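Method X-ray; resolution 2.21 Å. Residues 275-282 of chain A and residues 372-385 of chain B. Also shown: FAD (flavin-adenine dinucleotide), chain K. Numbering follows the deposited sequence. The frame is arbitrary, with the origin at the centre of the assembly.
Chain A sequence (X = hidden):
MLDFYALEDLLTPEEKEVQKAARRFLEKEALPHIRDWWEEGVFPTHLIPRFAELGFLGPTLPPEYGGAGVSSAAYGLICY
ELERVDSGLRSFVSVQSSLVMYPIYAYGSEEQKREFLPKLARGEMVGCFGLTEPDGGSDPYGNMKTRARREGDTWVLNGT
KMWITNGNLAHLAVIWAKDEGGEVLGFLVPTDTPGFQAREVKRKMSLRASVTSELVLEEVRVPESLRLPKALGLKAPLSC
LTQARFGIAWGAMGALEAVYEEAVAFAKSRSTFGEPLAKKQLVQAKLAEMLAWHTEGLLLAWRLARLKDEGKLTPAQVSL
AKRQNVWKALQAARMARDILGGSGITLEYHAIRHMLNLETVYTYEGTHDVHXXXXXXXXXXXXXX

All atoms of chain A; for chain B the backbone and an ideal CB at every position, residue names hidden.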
# COMPACT_ATOMS: atom_id res chain seq x y z
N GLU A 275 13.22 23.40 -10.74
CA GLU A 275 12.13 23.20 -11.67
C GLU A 275 11.00 23.30 -10.70
O GLU A 275 11.24 23.31 -9.51
CB GLU A 275 12.14 21.82 -12.37
CG GLU A 275 12.66 20.71 -11.52
CD GLU A 275 13.03 19.53 -12.39
OE1 GLU A 275 13.18 19.74 -13.62
OE2 GLU A 275 13.18 18.39 -11.88
N PRO A 276 9.75 23.38 -11.19
CA PRO A 276 8.63 23.49 -10.24
C PRO A 276 8.40 22.18 -9.51
O PRO A 276 8.80 21.12 -9.99
CB PRO A 276 7.45 23.84 -11.14
CG PRO A 276 8.09 24.50 -12.28
CD PRO A 276 9.31 23.68 -12.56
N LEU A 277 7.77 22.28 -8.35
CA LEU A 277 7.44 21.12 -7.58
C LEU A 277 6.55 20.25 -8.46
O LEU A 277 6.58 19.03 -8.37
CB LEU A 277 6.70 21.60 -6.39
CG LEU A 277 6.89 21.03 -4.97
CD1 LEU A 277 8.15 20.15 -4.81
CD2 LEU A 277 6.97 22.20 -3.99
N ALA A 278 5.76 20.90 -9.32
CA ALA A 278 4.84 20.17 -10.20
C ALA A 278 5.52 19.33 -11.29
O ALA A 278 4.88 18.50 -11.94
CB ALA A 278 3.85 21.12 -10.83
N LYS A 279 6.82 19.55 -11.48
CA LYS A 279 7.56 18.82 -12.50
C LYS A 279 8.29 17.60 -11.96
O LYS A 279 8.89 16.87 -12.73
CB LYS A 279 8.56 19.75 -13.19
CG LYS A 279 9.05 19.23 -14.51
CD LYS A 279 10.01 20.20 -15.16
CE LYS A 279 10.56 19.63 -16.46
NZ LYS A 279 11.53 20.54 -17.12
N LYS A 280 8.26 17.39 -10.65
CA LYS A 280 8.93 16.23 -10.08
C LYS A 280 8.08 14.98 -10.23
O LYS A 280 6.87 15.02 -10.02
CB LYS A 280 9.25 16.49 -8.60
CG LYS A 280 10.19 17.67 -8.35
CD LYS A 280 11.50 17.50 -9.10
CE LYS A 280 12.58 18.47 -8.63
NZ LYS A 280 12.20 19.90 -8.69
N GLN A 281 8.72 13.86 -10.60
CA GLN A 281 8.04 12.59 -10.81
C GLN A 281 7.32 12.12 -9.56
O GLN A 281 6.21 11.58 -9.63
CB GLN A 281 9.04 11.50 -11.28
CG GLN A 281 9.60 11.73 -12.70
CD GLN A 281 10.15 10.47 -13.34
OE1 GLN A 281 10.20 10.38 -14.58
NE2 GLN A 281 10.57 9.48 -12.52
N LEU A 282 7.92 12.34 -8.40
CA LEU A 282 7.26 11.87 -7.19
C LEU A 282 6.03 12.72 -6.82
O LEU A 282 5.07 12.15 -6.22
CB LEU A 282 8.27 11.75 -6.03
CG LEU A 282 9.30 10.62 -6.27
CD1 LEU A 282 10.47 10.86 -5.33
CD2 LEU A 282 8.69 9.23 -6.03
N UNK B 372 1.59 7.28 -15.73
CA UNK B 372 1.59 8.19 -14.60
C UNK B 372 2.14 9.52 -15.11
O UNK B 372 1.60 10.59 -14.82
CB UNK B 372 2.41 7.64 -13.43
N UNK B 373 3.23 9.46 -15.88
CA UNK B 373 3.84 10.66 -16.42
C UNK B 373 2.91 11.36 -17.41
O UNK B 373 2.90 12.59 -17.49
CB UNK B 373 5.17 10.32 -17.09
N UNK B 374 2.15 10.57 -18.17
CA UNK B 374 1.21 11.13 -19.15
C UNK B 374 0.18 11.96 -18.40
O UNK B 374 -0.10 13.10 -18.77
CB UNK B 374 0.53 10.03 -19.97
N UNK B 375 -0.38 11.38 -17.35
CA UNK B 375 -1.35 12.08 -16.54
C UNK B 375 -0.67 13.27 -15.86
O UNK B 375 -1.23 14.36 -15.77
CB UNK B 375 -1.98 11.14 -15.51
N UNK B 376 0.55 13.06 -15.38
CA UNK B 376 1.26 14.14 -14.72
C UNK B 376 1.44 15.36 -15.60
O UNK B 376 1.19 16.48 -15.15
CB UNK B 376 2.63 13.65 -14.25
N UNK B 377 1.88 15.16 -16.84
CA UNK B 377 2.10 16.25 -17.78
C UNK B 377 0.78 16.93 -18.11
O UNK B 377 0.70 18.15 -18.22
CB UNK B 377 2.77 15.74 -19.06
N UNK B 378 -0.27 16.13 -18.25
CA UNK B 378 -1.58 16.66 -18.58
C UNK B 378 -2.14 17.52 -17.45
O UNK B 378 -2.84 18.50 -17.67
CB UNK B 378 -2.54 15.52 -18.90
N UNK B 379 -1.82 17.14 -16.22
CA UNK B 379 -2.28 17.88 -15.05
C UNK B 379 -1.49 19.16 -14.79
O UNK B 379 -2.07 20.20 -14.49
CB UNK B 379 -2.21 16.98 -13.81
N UNK B 380 -0.17 19.08 -14.90
CA UNK B 380 0.69 20.22 -14.63
C UNK B 380 1.13 21.01 -15.84
O UNK B 380 1.47 22.19 -15.73
CB UNK B 380 1.94 19.74 -13.89
N UNK B 381 1.12 20.36 -17.00
CA UNK B 381 1.54 21.00 -18.22
C UNK B 381 3.05 20.94 -18.34
O UNK B 381 3.63 21.51 -19.26
CB UNK B 381 1.05 22.45 -18.27
N UNK B 382 3.69 20.24 -17.40
CA UNK B 382 5.14 20.11 -17.39
C UNK B 382 5.56 18.70 -17.74
O UNK B 382 4.95 17.73 -17.29
CB UNK B 382 5.71 20.50 -16.02
N UNK B 383 6.59 18.58 -18.56
CA UNK B 383 7.07 17.27 -18.98
C UNK B 383 8.12 16.75 -17.99
O UNK B 383 9.15 17.38 -17.78
CB UNK B 383 7.65 17.34 -20.39
N UNK B 384 7.84 15.60 -17.38
CA UNK B 384 8.76 15.01 -16.41
C UNK B 384 9.34 13.66 -16.82
O UNK B 384 9.98 12.98 -16.01
CB UNK B 384 8.04 14.85 -15.07
N UNK B 385 9.11 13.26 -18.06
CA UNK B 385 9.65 12.00 -18.55
C UNK B 385 11.16 12.10 -18.54
O UNK B 385 11.80 11.08 -18.27
OXT UNK B 385 11.67 13.21 -18.83
CB UNK B 385 9.13 11.67 -19.95
PA FAD K . 9.07 22.06 0.03
O1A FAD K . 8.51 22.99 -1.01
O2A FAD K . 10.55 21.89 0.23
O5B FAD K . 8.37 20.62 -0.21
C5B FAD K . 7.09 20.39 -0.50
C4B FAD K . 6.72 19.04 -1.08
O4B FAD K . 7.70 18.71 -2.29
C3B FAD K . 7.42 17.92 -0.14
O3B FAD K . 6.66 16.75 -0.37
C2B FAD K . 8.79 17.46 -0.73
O2B FAD K . 9.00 16.12 -0.59
C1B FAD K . 8.50 17.63 -2.19
N9A FAD K . 9.84 17.92 -2.88
C8A FAD K . 10.63 18.99 -2.60
N7A FAD K . 11.70 18.89 -3.42
C5A FAD K . 11.58 17.71 -4.21
C6A FAD K . 12.37 17.08 -5.21
N6A FAD K . 13.53 17.61 -5.59
N1A FAD K . 11.91 15.93 -5.78
C2A FAD K . 10.70 15.37 -5.40
N3A FAD K . 9.94 15.94 -4.44
C4A FAD K . 10.35 17.13 -3.83
N1 FAD K . 13.69 24.13 9.42
C2 FAD K . 14.87 24.51 10.02
O2 FAD K . 15.87 24.79 9.33
N3 FAD K . 14.94 24.59 11.38
C4 FAD K . 13.85 24.30 12.17
O4 FAD K . 13.96 24.39 13.40
C4X FAD K . 12.63 23.91 11.57
N5 FAD K . 11.51 23.62 12.32
C5X FAD K . 10.31 23.27 11.72
C6 FAD K . 9.17 23.00 12.52
C7 FAD K . 7.93 22.65 11.91
C7M FAD K . 6.77 22.39 12.83
C8 FAD K . 7.83 22.56 10.49
C8M FAD K . 6.55 22.20 9.76
C9 FAD K . 8.97 22.83 9.70
C9A FAD K . 10.23 23.19 10.29
N10 FAD K . 11.38 23.47 9.53
C10 FAD K . 12.56 23.83 10.15
C1' FAD K . 11.36 23.42 8.07
C2' FAD K . 11.21 22.03 7.50
O2' FAD K . 12.49 21.41 7.50
C3' FAD K . 10.61 22.20 6.13
O3' FAD K . 9.19 22.28 6.27
C4' FAD K . 10.94 21.07 5.16
O4' FAD K . 12.21 21.33 4.55
C5' FAD K . 9.91 20.99 4.07
O5' FAD K . 10.17 22.01 3.13
P FAD K . 9.11 23.15 2.71
O1P FAD K . 8.07 23.31 3.78
O2P FAD K . 9.87 24.39 2.32
O3P FAD K . 8.38 22.48 1.43

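The chain B stretch enters as helix, ends it at 380, and continues as an extended tail beside the short 3-10 turn of chain A; most of what chain A can dictate is concentrated in the tail.

Position 372 is helical, and its ideal CB has nothing of the chain A stretch within 5.5 Å. Many residues would fit, and the deposited one is threonine. At 373 the CA-to-CB bond runs sideways, so only a side chain with some length could reach across. Leucine does so: its end comes nearer and approaches the end of the Gln A281 side chain.

Positions 374 and 375 lie out of reach, and chain A sets no rule for them; they are valine and leucine. Position 376 points toward chain A, but nothing of that stretch lies within 5.5 Å of its ideal CB, and an ideal CB would sit 3.3 Å from the carbonyl O of 372, which favours a small residue. It is glycine. At 377, pointing away, and 378 and 379, out of reach, chain A again imposes nothing. The residues are arginine, glutamate and isoleucine. Arg B377 turns its length back to 383 of its own chain.

Position 380 is the first to face chain A closely. Its CB points toward the other stretch, 3.7 Å from Ala A278 O, with the methyl of Ala A278 nearby, so a short side chain is called for: alanine, serine, threonine or perhaps valine. Threonine is found, in the p rotamer. Thr B380 CG2 packs on Ala A278, 3.6 Å from its CB, while Thr B380 OG1 serves the turn, donating to Gly B376 O at 2.9 Å. The same Thr B380 OG1 accepts from the backbone N of 382 at 3.1 Å.

At 381 phi is +83°, just past the helix, and this alone favours glycine, with asparagine a lesser candidate. Glycine is present.

Position 382 points toward an apolar patch formed by Pro A276, Ala A278 and the aliphatic start of Lys A279, its ideal CB 3.9 Å from Lys A279 CG. Leucine, isoleucine or methionine would suit. Leucine fills it, with Leu B382 CD1 3.6 Å from both Pro A276 CG and Lys A279 CB, and 4.2 Å from Ala A278 CB.

The next CB, at 383, turns away, so the side chain is free to be polar; the backbone makes the contact, O of 383 lying 3.0 Å from Lys A279 CE. Asparagine is deposited, and Asn B383 OD1 accepts from Arg B377 NH2 at 3.3 Å.

Position 384 is the strictest. Its ideal CB is already a tight 3.2 Å from Lys A279 O and 4.2 Å from Gln A281 CG, leaving little room for branching at that carbon. Alanine or glycine suits best, and alanine is there, its methyl in contact with both residues.

Position 385 ends the chain and points away, tolerating bulk as far as chain A is concerned. It is phenylalanine, chi1 in m, whose ring likewise makes no close contact with chain A.

Chain B 372-385: TLVLGREITGLNAF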
# COMPACT_ATOMS: atom_id res chain seq x y z
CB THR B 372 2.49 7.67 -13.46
OG1 THR B 372 1.91 6.49 -12.88
CG2 THR B 372 2.67 8.73 -12.38
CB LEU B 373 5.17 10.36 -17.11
CG LEU B 373 6.48 10.35 -16.29
CD1 LEU B 373 6.41 11.45 -15.26
CD2 LEU B 373 6.69 9.02 -15.62
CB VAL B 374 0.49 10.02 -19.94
CG1 VAL B 374 -0.76 10.59 -20.61
CG2 VAL B 374 1.43 9.44 -20.99
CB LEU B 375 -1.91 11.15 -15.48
CG LEU B 375 -2.77 9.98 -15.97
CD1 LEU B 375 -3.11 9.10 -14.79
CD2 LEU B 375 -4.05 10.49 -16.66
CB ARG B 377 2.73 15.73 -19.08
CG ARG B 377 2.88 16.80 -20.17
CD ARG B 377 2.69 16.19 -21.57
NE ARG B 377 3.88 15.50 -22.08
CZ ARG B 377 3.86 14.35 -22.76
NH1 ARG B 377 2.70 13.73 -22.99
NH2 ARG B 377 4.99 13.83 -23.21
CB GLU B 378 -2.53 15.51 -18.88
CG GLU B 378 -3.18 15.59 -20.26
CD GLU B 378 -4.54 16.23 -20.21
OE1 GLU B 378 -5.19 16.36 -21.27
OE2 GLU B 378 -4.97 16.60 -19.11
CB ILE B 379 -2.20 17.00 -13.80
CG1 ILE B 379 -3.09 15.77 -13.97
CG2 ILE B 379 -2.62 17.79 -12.57
CD1 ILE B 379 -2.91 14.73 -12.89
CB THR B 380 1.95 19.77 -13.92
OG1 THR B 380 2.71 18.93 -14.80
CG2 THR B 380 1.59 18.99 -12.69
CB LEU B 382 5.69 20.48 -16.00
CG LEU B 382 5.35 21.89 -15.49
CD1 LEU B 382 6.12 22.16 -14.21
CD2 LEU B 382 5.70 22.93 -16.54
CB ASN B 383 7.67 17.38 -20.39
CG ASN B 383 7.89 16.04 -21.03
OD1 ASN B 383 7.41 15.77 -22.13
ND2 ASN B 383 8.64 15.17 -20.35
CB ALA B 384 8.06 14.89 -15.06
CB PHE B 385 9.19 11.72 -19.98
CG PHE B 385 7.73 11.45 -20.10
CD1 PHE B 385 6.82 12.50 -20.07
CD2 PHE B 385 7.27 10.16 -20.25
CE1 PHE B 385 5.46 12.26 -20.19
CE2 PHE B 385 5.90 9.91 -20.38
CZ PHE B 385 5.00 10.97 -20.35
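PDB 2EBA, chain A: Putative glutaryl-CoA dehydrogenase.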